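Local coordinates for protein butyrophilin subfamily 1 member A1 (Bos taurus, PDB 4HH8) that may help milk-fat droplets associate with the apical plasma membrane during secretion and probably inhibits the proliferation and cytokine secretion of activated T cells, at residues L34-S39 with Y108-R113; S43-E48 with H87-S92; L49-E54 with G91-R96. The protein carries 1 engineered substitution. All blocks are in the same frame, centred on the assembly; numbering follows the deposited sequence.

Contact 1. Residues L34-S39 with Y108-R113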
ATOM      1  N   LEU A  34      10.337  -6.792   4.997  1.00 31.27           N
ATOM      2  CA  LEU A  34      10.822  -7.055   3.650  1.00 31.38           C
ATOM      3  C   LEU A  34      11.863  -8.161   3.694  1.00 31.49           C
ATOM      4  O   LEU A  34      13.010  -7.904   3.973  1.00 32.63           O
ATOM      5  CB  LEU A  34      11.453  -5.814   3.047  1.00 29.98           C
ATOM      6  CG  LEU A  34      10.519  -4.691   2.583  1.00 33.61           C
ATOM      7  CD1 LEU A  34       9.333  -4.475   3.514  1.00 34.24           C
ATOM      8  CD2 LEU A  34      11.312  -3.418   2.423  1.00 31.83           C
ATOM      9  N   PRO A  35      11.464  -9.402   3.395  1.00 32.43           N
ATOM     10  CA  PRO A  35      12.376 -10.560   3.582  1.00 32.77           C
ATOM     11  C   PRO A  35      13.195 -10.820   2.350  1.00 34.97           C
ATOM     12  O   PRO A  35      12.793 -10.453   1.244  1.00 36.26           O
ATOM     13  CB  PRO A  35      11.425 -11.721   3.859  1.00 32.59           C
ATOM     14  CG  PRO A  35      10.007 -11.236   3.248  1.00 34.58           C
ATOM     15  CD  PRO A  35      10.145  -9.776   2.849  1.00 30.52           C
ATOM     16  N   CYS A  36      14.384 -11.359   2.545  1.00 36.29           N
ATOM     17  CA  CYS A  36      15.179 -11.931   1.477  1.00 37.98           C
ATOM     18  C   CYS A  36      15.993 -13.042   2.131  1.00 38.80           C
ATOM     19  O   CYS A  36      16.284 -12.984   3.336  1.00 39.28           O
ATOM     20  CB  CYS A  36      16.112 -10.911   0.850  1.00 37.13           C
ATOM     21  SG  CYS A  36      15.316  -9.714  -0.201  1.00 41.63           S
ATOM     22  N   ARG A  37      16.346 -14.055   1.350  1.00 39.87           N
ATOM     23  CA  ARG A  37      17.085 -15.196   1.890  1.00 40.80           C
ATOM     24  C   ARG A  37      18.165 -15.659   0.937  1.00 39.65           C
ATOM     25  O   ARG A  37      18.070 -15.465  -0.278  1.00 39.00           O
ATOM     26  CB  ARG A  37      16.157 -16.361   2.299  1.00 41.41           C
ATOM     27  CG  ARG A  37      15.257 -16.882   1.180  1.00 47.19           C
ATOM     28  CD  ARG A  37      14.660 -18.287   1.423  1.00 55.81           C
ATOM     29  NE  ARG A  37      14.137 -18.825   0.146  1.00 64.29           N
ATOM     30  CZ  ARG A  37      13.217 -19.792   0.004  1.00 68.10           C
ATOM     31  NH1 ARG A  37      12.663 -20.387   1.067  1.00 69.91           N
ATOM     32  NH2 ARG A  37      12.840 -20.161  -1.222  1.00 69.19           N
ATOM     33  N   LEU A  38      19.197 -16.261   1.516  1.00 39.12           N
ATOM     34  CA  LEU A  38      20.240 -16.903   0.738  1.00 38.52           C
ATOM     35  C   LEU A  38      19.760 -18.235   0.188  1.00 38.26           C
ATOM     36  O   LEU A  38      18.964 -18.915   0.841  1.00 38.00           O
ATOM     37  CB  LEU A  38      21.485 -17.127   1.608  1.00 37.90           C
ATOM     38  CG  LEU A  38      22.311 -15.859   1.881  1.00 39.05           C
ATOM     39  CD1 LEU A  38      23.582 -16.193   2.676  1.00 38.58           C
ATOM     40  CD2 LEU A  38      22.672 -15.080   0.612  1.00 38.15           C
ATOM     41  N   SER A  39      20.260 -18.586  -1.002  1.00 38.53           N
ATOM     42  CA  SER A  39      20.216 -19.946  -1.559  1.00 39.41           C
ATOM     43  C   SER A  39      21.649 -20.336  -1.902  1.00 38.91           C
ATOM     44  O   SER A  39      22.304 -19.656  -2.692  1.00 39.71           O
ATOM     45  CB  SER A  39      19.383 -20.036  -2.841  1.00 40.12           C
ATOM     46  OG  SER A  39      19.004 -21.391  -3.095  1.00 42.53           O
ATOM     47  N   TYR A 108      12.146  -2.337  -3.619  1.00 36.73           N
ATOM     48  CA  TYR A 108      13.341  -2.309  -2.787  1.00 36.54           C
ATOM     49  C   TYR A 108      14.274  -3.353  -3.328  1.00 37.08           C
ATOM     50  O   TYR A 108      13.824  -4.325  -3.945  1.00 38.13           O
ATOM     51  CB  TYR A 108      12.995  -2.651  -1.334  1.00 35.77           C
ATOM     52  CG  TYR A 108      12.208  -1.583  -0.646  1.00 35.10           C
ATOM     53  CD1 TYR A 108      12.819  -0.741   0.309  1.00 35.81           C
ATOM     54  CD2 TYR A 108      10.859  -1.372  -0.952  1.00 33.85           C
ATOM     55  CE1 TYR A 108      12.096   0.255   0.960  1.00 33.24           C
ATOM     56  CE2 TYR A 108      10.120  -0.350  -0.323  1.00 31.25           C
ATOM     57  CZ  TYR A 108      10.739   0.442   0.640  1.00 33.03           C
ATOM     58  OH  TYR A 108      10.032   1.439   1.274  1.00 31.33           O
ATOM     59  N   ARG A 109      15.566  -3.175  -3.089  1.00 37.09           N
ATOM     60  CA  ARG A 109      16.526  -4.195  -3.427  1.00 38.15           C
ATOM     61  C   ARG A 109      17.266  -4.662  -2.176  1.00 38.00           C
ATOM     62  O   ARG A 109      17.675  -3.851  -1.350  1.00 36.63           O
ATOM     63  CB  ARG A 109      17.490  -3.679  -4.503  1.00 38.35           C
ATOM     64  CG  ARG A 109      16.801  -3.386  -5.851  1.00 43.64           C
ATOM     65  CD  ARG A 109      17.842  -3.385  -6.971  1.00 53.38           C
ATOM     66  NE  ARG A 109      17.309  -3.111  -8.314  1.00 57.99           N
ATOM     67  CZ  ARG A 109      17.011  -4.037  -9.228  1.00 61.12           C
ATOM     68  NH1 ARG A 109      17.165  -5.331  -8.962  1.00 61.76           N
ATOM     69  NH2 ARG A 109      16.548  -3.664 -10.422  1.00 63.37           N
ATOM     70  N   CYS A 110      17.439  -5.971  -2.043  1.00 38.82           N
ATOM     71  CA  CYS A 110      18.204  -6.525  -0.916  1.00 39.66           C
ATOM     72  C   CYS A 110      19.510  -7.099  -1.401  1.00 40.34           C
ATOM     73  O   CYS A 110      19.524  -8.021  -2.223  1.00 41.05           O
ATOM     74  CB  CYS A 110      17.426  -7.604  -0.188  1.00 39.41           C
ATOM     75  SG  CYS A 110      16.881  -8.955  -1.294  1.00 41.34           S
ATOM     76  N   PHE A 111      20.596  -6.581  -0.840  1.00 40.22           N
ATOM     77  CA  PHE A 111      21.940  -6.916  -1.253  1.00 40.11           C
ATOM     78  C   PHE A 111      22.679  -7.585  -0.084  1.00 39.35           C
ATOM     79  O   PHE A 111      22.678  -7.064   1.033  1.00 38.80           O
ATOM     80  CB  PHE A 111      22.593  -5.601  -1.661  1.00 40.36           C
ATOM     81  CG  PHE A 111      24.022  -5.707  -2.076  1.00 42.31           C
ATOM     82  CD1 PHE A 111      24.358  -6.041  -3.393  1.00 45.03           C
ATOM     83  CD2 PHE A 111      25.039  -5.373  -1.186  1.00 43.25           C
ATOM     84  CE1 PHE A 111      25.689  -6.093  -3.791  1.00 45.85           C
ATOM     85  CE2 PHE A 111      26.369  -5.422  -1.560  1.00 44.11           C
ATOM     86  CZ  PHE A 111      26.702  -5.781  -2.872  1.00 46.07           C
ATOM     87  N   PHE A 112      23.280  -8.742  -0.363  1.00 39.15           N
ATOM     88  CA  PHE A 112      24.069  -9.535   0.586  1.00 39.38           C
ATOM     89  C   PHE A 112      25.497  -9.586   0.058  1.00 40.63           C
ATOM     90  O   PHE A 112      25.686  -9.978  -1.077  1.00 39.89           O
ATOM     91  CB  PHE A 112      23.587 -10.978   0.614  1.00 38.44           C
ATOM     92  CG  PHE A 112      22.312 -11.193   1.340  1.00 36.39           C
ATOM     93  CD1 PHE A 112      22.277 -12.002   2.460  1.00 34.33           C
ATOM     94  CD2 PHE A 112      21.130 -10.632   0.889  1.00 35.21           C
ATOM     95  CE1 PHE A 112      21.078 -12.229   3.131  1.00 32.99           C
ATOM     96  CE2 PHE A 112      19.936 -10.838   1.565  1.00 31.22           C
ATOM     97  CZ  PHE A 112      19.904 -11.627   2.673  1.00 30.71           C
ATOM     98  N   ARG A 113      26.487  -9.231   0.878  1.00 42.09           N
ATOM     99  CA  ARG A 113      27.892  -9.324   0.470  1.00 44.34           C
ATOM    100  C   ARG A 113      28.785  -9.999   1.508  1.00 45.37           C
ATOM    101  O   ARG A 113      28.735  -9.658   2.690  1.00 45.04           O
ATOM    102  CB  ARG A 113      28.491  -7.948   0.129  1.00 44.35           C
ATOM    103  CG  ARG A 113      30.064  -7.934   0.166  1.00 47.54           C
ATOM    104  CD  ARG A 113      30.693  -6.569  -0.116  1.00 50.37           C
ATOM    105  NE  ARG A 113      30.467  -6.213  -1.509  1.00 55.70           N
ATOM    106  CZ  ARG A 113      30.887  -5.095  -2.101  1.00 59.39           C
ATOM    107  NH1 ARG A 113      31.592  -4.169  -1.428  1.00 60.35           N
ATOM    108  NH2 ARG A 113      30.596  -4.897  -3.385  1.00 59.77           N
TER

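Contact 2. Residues S43-E48 with H87-S92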
ATOM      1  N   SER A  43      24.305 -19.715   6.723  1.00 34.05           N
ATOM      2  CA  SER A  43      24.284 -18.548   7.611  1.00 33.50           C
ATOM      3  C   SER A  43      24.613 -17.245   6.909  1.00 33.01           C
ATOM      4  O   SER A  43      25.532 -17.183   6.117  1.00 32.92           O
ATOM      5  CB  SER A  43      25.258 -18.683   8.763  1.00 33.50           C
ATOM      6  OG  SER A  43      25.195 -17.489   9.544  1.00 35.27           O
ATOM      7  N   ALA A  44      23.844 -16.211   7.208  1.00 32.16           N
ATOM      8  CA  ALA A  44      24.149 -14.868   6.720  1.00 32.19           C
ATOM      9  C   ALA A  44      24.808 -13.976   7.816  1.00 32.01           C
ATOM     10  O   ALA A  44      25.077 -12.807   7.538  1.00 30.94           O
ATOM     11  CB  ALA A  44      22.882 -14.184   6.125  1.00 29.89           C
ATOM     12  N   LYS A  45      25.056 -14.527   9.018  1.00 32.64           N
ATOM     13  CA  LYS A  45      25.677 -13.759  10.148  1.00 34.98           C
ATOM     14  C   LYS A  45      27.005 -13.152   9.752  1.00 34.89           C
ATOM     15  O   LYS A  45      27.874 -13.875   9.285  1.00 35.75           O
ATOM     16  CB  LYS A  45      25.932 -14.643  11.386  1.00 35.42           C
ATOM     17  CG  LYS A  45      24.670 -15.061  12.130  1.00 40.44           C
ATOM     18  CD  LYS A  45      24.986 -15.650  13.511  1.00 46.78           C
ATOM     19  CE  LYS A  45      23.893 -16.624  13.937  1.00 47.48           C
ATOM     20  NZ  LYS A  45      24.400 -17.632  14.924  1.00 53.51           N
ATOM     21  N   GLY A  46      27.171 -11.837   9.915  1.00 35.80           N
ATOM     22  CA  GLY A  46      28.463 -11.178   9.611  1.00 35.42           C
ATOM     23  C   GLY A  46      28.617 -10.657   8.199  1.00 36.10           C
ATOM     24  O   GLY A  46      29.635 -10.051   7.863  1.00 36.03           O
HETATM   25  N   MSE A  47      27.613 -10.896   7.359  1.00 36.13           N
HETATM   26  CA  MSE A  47      27.638 -10.443   5.978  1.00 36.25           C
HETATM   27  C   MSE A  47      27.224  -8.987   5.920  1.00 35.24           C
HETATM   28  O   MSE A  47      26.596  -8.491   6.829  1.00 34.78           O
HETATM   29  CB  MSE A  47      26.646 -11.255   5.143  1.00 37.01           C
HETATM   30  CG  MSE A  47      27.126 -12.641   4.821  1.00 40.36           C
HETATM   31 SE   MSE A  47      26.018 -13.432   3.413  1.00 42.47          SE
HETATM   32  CE  MSE A  47      26.682 -12.580   1.820  1.00 41.65           C
ATOM     33  N   GLU A  48      27.560  -8.309   4.844  1.00 34.38           N
ATOM     34  CA  GLU A  48      26.953  -7.026   4.607  1.00 35.66           C
ATOM     35  C   GLU A  48      25.556  -7.258   4.052  1.00 34.37           C
ATOM     36  O   GLU A  48      25.404  -7.877   2.993  1.00 34.56           O
ATOM     37  CB  GLU A  48      27.778  -6.158   3.638  1.00 35.76           C
ATOM     38  CG  GLU A  48      27.066  -4.846   3.232  1.00 39.39           C
ATOM     39  CD  GLU A  48      27.828  -4.042   2.169  1.00 44.08           C
ATOM     40  OE1 GLU A  48      29.066  -3.975   2.260  1.00 46.61           O
ATOM     41  OE2 GLU A  48      27.187  -3.471   1.245  1.00 48.08           O
ATOM     42  N   HIS A  87      16.142 -16.043  11.992  1.00 40.58           N
ATOM     43  CA  HIS A  87      16.508 -17.146  11.118  1.00 39.28           C
ATOM     44  C   HIS A  87      17.781 -16.846  10.342  1.00 37.33           C
ATOM     45  O   HIS A  87      18.037 -17.451   9.304  1.00 36.64           O
ATOM     46  CB  HIS A  87      15.363 -17.416  10.121  1.00 40.11           C
ATOM     47  CG  HIS A  87      14.081 -17.838  10.768  1.00 43.07           C
ATOM     48  ND1 HIS A  87      13.963 -19.003  11.501  1.00 46.85           N
ATOM     49  CD2 HIS A  87      12.855 -17.258  10.781  1.00 45.56           C
ATOM     50  CE1 HIS A  87      12.723 -19.116  11.951  1.00 45.95           C
ATOM     51  NE2 HIS A  87      12.033 -18.068  11.534  1.00 47.76           N
ATOM     52  N   ILE A  88      18.571 -15.886  10.818  1.00 35.73           N
ATOM     53  CA  ILE A  88      19.779 -15.489  10.095  1.00 34.09           C
ATOM     54  C   ILE A  88      20.774 -16.636   9.905  1.00 34.09           C
ATOM     55  O   ILE A  88      21.484 -16.704   8.878  1.00 34.91           O
ATOM     56  CB  ILE A  88      20.452 -14.242  10.751  1.00 34.25           C
ATOM     57  CG1 ILE A  88      21.484 -13.613   9.808  1.00 30.97           C
ATOM     58  CG2 ILE A  88      20.986 -14.574  12.209  1.00 31.74           C
ATOM     59  CD1 ILE A  88      22.115 -12.317  10.401  1.00 31.36           C
ATOM     60  N   ALA A  89      20.816 -17.546  10.861  1.00 33.45           N
ATOM     61  CA  ALA A  89      21.739 -18.663  10.777  1.00 35.05           C
ATOM     62  C   ALA A  89      21.419 -19.616   9.635  1.00 35.37           C
ATOM     63  O   ALA A  89      22.257 -20.444   9.257  1.00 35.74           O
ATOM     64  CB  ALA A  89      21.807 -19.436  12.089  1.00 35.43           C
ATOM     65  N   GLU A  90      20.225 -19.512   9.079  1.00 35.63           N
ATOM     66  CA  GLU A  90      19.938 -20.272   7.865  1.00 36.71           C
ATOM     67  C   GLU A  90      19.787 -19.369   6.646  1.00 35.60           C
ATOM     68  O   GLU A  90      19.368 -19.827   5.565  1.00 36.34           O
ATOM     69  CB  GLU A  90      18.744 -21.213   8.050  1.00 37.50           C
ATOM     70  CG  GLU A  90      17.381 -20.542   8.089  1.00 43.12           C
ATOM     71  CD  GLU A  90      16.255 -21.567   8.254  1.00 50.68           C
ATOM     72  OE1 GLU A  90      15.986 -22.303   7.272  1.00 52.14           O
ATOM     73  OE2 GLU A  90      15.655 -21.640   9.365  1.00 54.59           O
ATOM     74  N   GLY A  91      20.144 -18.094   6.806  1.00 33.31           N
ATOM     75  CA  GLY A  91      20.276 -17.216   5.653  1.00 31.21           C
ATOM     76  C   GLY A  91      19.053 -16.368   5.372  1.00 30.33           C
ATOM     77  O   GLY A  91      19.014 -15.647   4.394  1.00 30.08           O
ATOM     78  N   SER A  92      18.076 -16.429   6.263  1.00 30.24           N
ATOM     79  CA  SER A  92      16.808 -15.739   6.105  1.00 31.08           C
ATOM     80  C   SER A  92      16.668 -14.573   7.084  1.00 31.02           C
ATOM     81  O   SER A  92      16.771 -14.759   8.300  1.00 30.48           O
ATOM     82  CB  SER A  92      15.665 -16.737   6.302  1.00 31.51           C
ATOM     83  OG  SER A  92      14.445 -16.171   5.856  1.00 32.72           O
TER

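Contact 3. Residues L49-E54 with G91-R96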
ATOM      1  N   LEU A  49      24.570  -6.760   4.796  1.00 33.29           N
ATOM      2  CA  LEU A  49      23.144  -6.773   4.443  1.00 32.65           C
ATOM      3  C   LEU A  49      22.709  -5.344   4.143  1.00 32.78           C
ATOM      4  O   LEU A  49      22.749  -4.516   5.041  1.00 33.77           O
ATOM      5  CB  LEU A  49      22.309  -7.309   5.612  1.00 31.23           C
ATOM      6  CG  LEU A  49      22.774  -8.658   6.204  1.00 32.06           C
ATOM      7  CD1 LEU A  49      22.014  -9.015   7.454  1.00 27.89           C
ATOM      8  CD2 LEU A  49      22.724  -9.828   5.198  1.00 29.78           C
ATOM      9  N   ARG A  50      22.310  -5.051   2.909  1.00 32.60           N
ATOM     10  CA  ARG A  50      21.917  -3.696   2.524  1.00 33.67           C
ATOM     11  C   ARG A  50      20.543  -3.702   1.865  1.00 33.47           C
ATOM     12  O   ARG A  50      20.340  -4.404   0.879  1.00 34.68           O
ATOM     13  CB  ARG A  50      22.926  -3.101   1.537  1.00 33.11           C
ATOM     14  CG  ARG A  50      22.606  -1.665   1.114  1.00 36.40           C
ATOM     15  CD  ARG A  50      23.504  -1.142  -0.037  1.00 37.18           C
ATOM     16  NE  ARG A  50      24.888  -1.048   0.417  1.00 39.22           N
ATOM     17  CZ  ARG A  50      25.485   0.051   0.874  1.00 40.12           C
ATOM     18  NH1 ARG A  50      24.841   1.219   0.938  1.00 43.28           N
ATOM     19  NH2 ARG A  50      26.749  -0.026   1.281  1.00 39.72           N
ATOM     20  N   TRP A  51      19.599  -2.945   2.392  1.00 32.81           N
ATOM     21  CA  TRP A  51      18.359  -2.712   1.649  1.00 33.13           C
ATOM     22  C   TRP A  51      18.404  -1.291   1.117  1.00 33.45           C
ATOM     23  O   TRP A  51      18.840  -0.371   1.815  1.00 31.84           O
ATOM     24  CB  TRP A  51      17.140  -2.901   2.547  1.00 33.16           C
ATOM     25  CG  TRP A  51      16.617  -4.285   2.630  1.00 35.15           C
ATOM     26  CD1 TRP A  51      15.474  -4.744   2.086  1.00 36.42           C
ATOM     27  CD2 TRP A  51      17.198  -5.386   3.335  1.00 38.58           C
ATOM     28  NE1 TRP A  51      15.290  -6.061   2.406  1.00 38.72           N
ATOM     29  CE2 TRP A  51      16.337  -6.480   3.172  1.00 39.28           C
ATOM     30  CE3 TRP A  51      18.330  -5.526   4.147  1.00 44.88           C
ATOM     31  CZ2 TRP A  51      16.586  -7.731   3.736  1.00 43.71           C
ATOM     32  CZ3 TRP A  51      18.589  -6.771   4.718  1.00 49.28           C
ATOM     33  CH2 TRP A  51      17.708  -7.864   4.501  1.00 47.62           C
ATOM     34  N   PHE A  52      17.994  -1.101  -0.132  1.00 35.12           N
ATOM     35  CA  PHE A  52      18.001   0.234  -0.713  1.00 36.75           C
ATOM     36  C   PHE A  52      16.884   0.380  -1.727  1.00 38.90           C
ATOM     37  O   PHE A  52      16.246  -0.609  -2.130  1.00 38.53           O
ATOM     38  CB  PHE A  52      19.379   0.578  -1.309  1.00 35.99           C
ATOM     39  CG  PHE A  52      19.790  -0.280  -2.491  1.00 37.62           C
ATOM     40  CD1 PHE A  52      19.563   0.158  -3.795  1.00 36.17           C
ATOM     41  CD2 PHE A  52      20.428  -1.504  -2.297  1.00 39.35           C
ATOM     42  CE1 PHE A  52      19.939  -0.593  -4.885  1.00 37.48           C
ATOM     43  CE2 PHE A  52      20.829  -2.273  -3.376  1.00 39.91           C
ATOM     44  CZ  PHE A  52      20.591  -1.808  -4.692  1.00 39.45           C
ATOM     45  N   ARG A  53      16.651   1.615  -2.148  1.00 41.58           N
ATOM     46  CA  ARG A  53      15.614   1.875  -3.119  1.00 44.07           C
ATOM     47  C   ARG A  53      16.232   2.232  -4.458  1.00 46.89           C
ATOM     48  O   ARG A  53      16.576   1.351  -5.249  1.00 47.67           O
ATOM     49  CB  ARG A  53      14.663   2.930  -2.581  1.00 43.64           C
ATOM     50  CG  ARG A  53      13.724   2.325  -1.547  1.00 41.81           C
ATOM     51  CD  ARG A  53      12.752   3.276  -0.988  1.00 39.53           C
ATOM     52  NE  ARG A  53      11.577   3.430  -1.827  1.00 40.55           N
ATOM     53  CZ  ARG A  53      10.520   4.152  -1.468  1.00 40.72           C
ATOM     54  NH1 ARG A  53      10.520   4.781  -0.305  1.00 40.73           N
ATOM     55  NH2 ARG A  53       9.480   4.283  -2.273  1.00 40.20           N
ATOM     56  N   GLU A  54      16.442   3.515  -4.692  1.00 50.51           N
ATOM     57  CA  GLU A  54      16.952   3.954  -5.977  1.00 53.48           C
ATOM     58  C   GLU A  54      18.488   4.006  -5.978  1.00 54.39           C
ATOM     59  O   GLU A  54      19.110   3.477  -6.898  1.00 55.36           O
ATOM     60  CB  GLU A  54      16.263   5.262  -6.411  1.00 54.15           C
ATOM     61  CG  GLU A  54      14.916   5.000  -7.157  1.00 57.19           C
ATOM     62  CD  GLU A  54      13.720   5.808  -6.609  1.00 63.38           C
ATOM     63  OE1 GLU A  54      13.791   7.068  -6.578  1.00 66.52           O
ATOM     64  OE2 GLU A  54      12.695   5.180  -6.215  1.00 64.33           O
ATOM     65  N   GLY A  91      20.144 -18.094   6.806  1.00 33.31           N
ATOM     66  CA  GLY A  91      20.276 -17.216   5.653  1.00 31.21           C
ATOM     67  C   GLY A  91      19.053 -16.368   5.372  1.00 30.33           C
ATOM     68  O   GLY A  91      19.014 -15.647   4.394  1.00 30.08           O
ATOM     69  N   SER A  92      18.076 -16.429   6.263  1.00 30.24           N
ATOM     70  CA  SER A  92      16.808 -15.739   6.105  1.00 31.08           C
ATOM     71  C   SER A  92      16.668 -14.573   7.084  1.00 31.02           C
ATOM     72  O   SER A  92      16.771 -14.759   8.300  1.00 30.48           O
ATOM     73  CB  SER A  92      15.665 -16.737   6.302  1.00 31.51           C
ATOM     74  OG  SER A  92      14.445 -16.171   5.856  1.00 32.72           O
ATOM     75  N   VAL A  93      16.493 -13.367   6.531  1.00 30.47           N
ATOM     76  CA  VAL A  93      16.412 -12.130   7.321  1.00 30.56           C
ATOM     77  C   VAL A  93      15.372 -11.210   6.711  1.00 30.59           C
ATOM     78  O   VAL A  93      14.836 -11.499   5.658  1.00 30.40           O
ATOM     79  CB  VAL A  93      17.769 -11.346   7.376  1.00 30.03           C
ATOM     80  CG1 VAL A  93      18.846 -12.199   7.922  1.00 30.09           C
ATOM     81  CG2 VAL A  93      18.165 -10.829   6.022  1.00 29.56           C
ATOM     82  N   ALA A  94      15.091 -10.095   7.374  1.00 29.89           N
ATOM     83  CA  ALA A  94      14.175  -9.121   6.794  1.00 29.38           C
ATOM     84  C   ALA A  94      14.528  -7.810   7.430  1.00 29.00           C
ATOM     85  O   ALA A  94      15.200  -7.798   8.457  1.00 28.03           O
ATOM     86  CB  ALA A  94      12.724  -9.490   7.089  1.00 27.89           C
ATOM     87  N   VAL A  95      14.112  -6.721   6.792  1.00 29.43           N
ATOM     88  CA  VAL A  95      14.189  -5.394   7.372  1.00 29.75           C
ATOM     89  C   VAL A  95      12.769  -5.074   7.748  1.00 30.59           C
ATOM     90  O   VAL A  95      11.878  -5.204   6.904  1.00 30.67           O
ATOM     91  CB  VAL A  95      14.752  -4.347   6.379  1.00 30.27           C
ATOM     92  CG1 VAL A  95      14.521  -2.910   6.882  1.00 30.59           C
ATOM     93  CG2 VAL A  95      16.232  -4.548   6.258  1.00 31.11           C
ATOM     94  N   ARG A  96      12.561  -4.736   9.025  1.00 30.66           N
ATOM     95  CA  ARG A  96      11.307  -4.237   9.522  1.00 32.05           C
ATOM     96  C   ARG A  96      11.263  -2.708   9.359  1.00 32.54           C
ATOM     97  O   ARG A  96      12.158  -1.998   9.846  1.00 32.58           O
ATOM     98  CB  ARG A  96      11.103  -4.628  10.983  1.00 31.86           C
ATOM     99  CG  ARG A  96       9.660  -4.339  11.469  1.00 38.15           C
ATOM    100  CD  ARG A  96       9.334  -4.912  12.866  1.00 44.33           C
ATOM    101  NE  ARG A  96      10.220  -4.401  13.903  1.00 52.38           N
ATOM    102  CZ  ARG A  96       9.837  -3.819  15.049  1.00 58.53           C
ATOM    103  NH1 ARG A  96       8.543  -3.656  15.345  1.00 61.06           N
ATOM    104  NH2 ARG A  96      10.763  -3.402  15.923  1.00 57.84           N
TER

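Contact 1. Residues L34-S39 with Y108-R113
The ring of Y108 takes L34 on one face: CD2 of the leucine stands 3.8 Å from the ring centroid and only 15° off the normal, a CH-pi contact displaced toward the CG and CD1 side of the ring. The two side chains cross obliquely, and the tyrosine hydroxyl is hydrogen-bonded to the backbone O of D104. At the other end of the pair of strands the ring of F112 is met differently. C36 brings CB to its edge, near the ring plane, 3.9 Å from CE2 of F112, while L38 comes in obliquely with its CD2 methyl 3.6 Å from F112 CD1. L38 does not point straight across; its CG, anti to the carbonyl carbon and beside the backbone N, lets the CD2 branch reach the phenylalanine.

Between the two aromatic rings lies the covalent link, the C36 SG–C110 SG disulfide, 2.1 Å long with a torsion about the sulfur–sulfur bond of -88°, close to the unstrained right angle. Its two ends are built unlike: SG of C36 is anti to the carbonyl carbon, whereas SG of C110 takes the crowded position between N and carbonyl carbon. The strand axes stay 8.2 Å apart at their closest and run 34° from parallel. No hydrogen bond passes between the segments; the disulfide and apolar side chains alone join them.

This is the canonical intersheet disulfide of the immunoglobulin V-set fold, joining strands B and F, here in the N-terminal V-set domain of the predicted extracellular part. Strand 32-39 lies between strands 16-18 and 92-97 in one sheet, and strand 106-114 lies between 117-128 and 48-52 in the other; V123, A121 and W51 pack round the two cysteines.

Contact 2. Residues S43-E48 with H87-S92
The aliphatic chain of K45 crosses obliquely over the branches of I88. The CG2 methyl of I88 lies 3.7 Å from K45 CG, and K45 CE, the last carbon before NZ of an extended chain, also rests 4.0 Å from A89 CB. With CG1 anti to the backbone N (chi1 -165°), I88 brings CG1 and CD1 against the backbone at A44 C, K45 N and K45 CA, and CG1 approaches A44 CB at 4.0 Å.

Beside this apolar patch the main chains are joined by one very straight bond: A44 N donates to I88 O over 2.9 Å, with 178° at the hydrogen and the donor in the carbonyl plane. The same oxygen also receives G91 N, so two N-H groups grip it. These segments belong to two connections at one end of the V-set immunoglobulin sandwich, the first leading into strand 48-52 and the second, with a short 3-10 turn at 88-89, into strand 92-97.

S43 turns its CB away overall, yet CB still touches A89 O; its hydroxyl, anti to the backbone N, accepts from K45 N at 3.0 Å in an ST turn. A type II beta turn follows from A44 to M47, with G46 at a positive phi of 91°, where a CB would jam against the carbonyl O of K45. A44 CB points toward the other segment and also packs on L38 of strand 32-39.

Contact 3. Residues L49-E54 with G91-R96
In this immunoglobulin V-set domain, W51 of strand 48-52 is the core tryptophan that packs across the sandwich near the intersheet disulfide, here against strand 92-97 of the opposite sheet. The two strand axes approach to 8.8 Å and diverge by 43°, and no hydrogen bond passes between the segments.

The aromatic part of the contact is a CH-pi interaction. V95 and W51 reach toward each other tip to tip, and the CG2 methyl of the valine, anti to the carbonyl carbon, lies over one face of the six-membered ring of the indole, 23° off its normal.

The purely apolar part involves V93 and L49. CG2 of V93 sits at the indole edge, in its plane, 3.4 Å from W51 CH2; thus the two valines, two residues apart on one strand, address a face and an edge of the same ring. CG of W51 is anti to the carbonyl carbon (chi1 -88°), which lets the indole extend from its own sheet to both of them. L49 makes a looser approach, its CD1 lying 4.5 Å from V93 CG2. Beyond the pair of segments, W51 also touches C110 and F61, and L83 meets both L49 and V93.

An alanine in place of W51 removes the indole that meets V95 on its face and V93 at its edge, and would probably loosen the packing between the sheets beside the disulfide. A94 points its methyl away from strand 48-52 and brings up its CA, 4.1 Å from W51 CZ2.

From the N terminus the chain enters strand 32-39, where contact 1 opens, passes through 43-48 of contact 2 and goes directly on to 49-54 of contact 3. It returns through 87-92, which closes contact 2, and 91-96, which closes contact 3, before 108-113 closes contact 1. Contacts 2 and 3 are thus both nested inside the loop of contact 1; their own loops interleave, ending on overlapping segments that share G91 and S92. Contacts 1 and 3 tie the same two sheets together at neighbouring strands, their centres about 5 Å apart, while contact 2 joins connecting loops at one end of the N-terminal V-set domain.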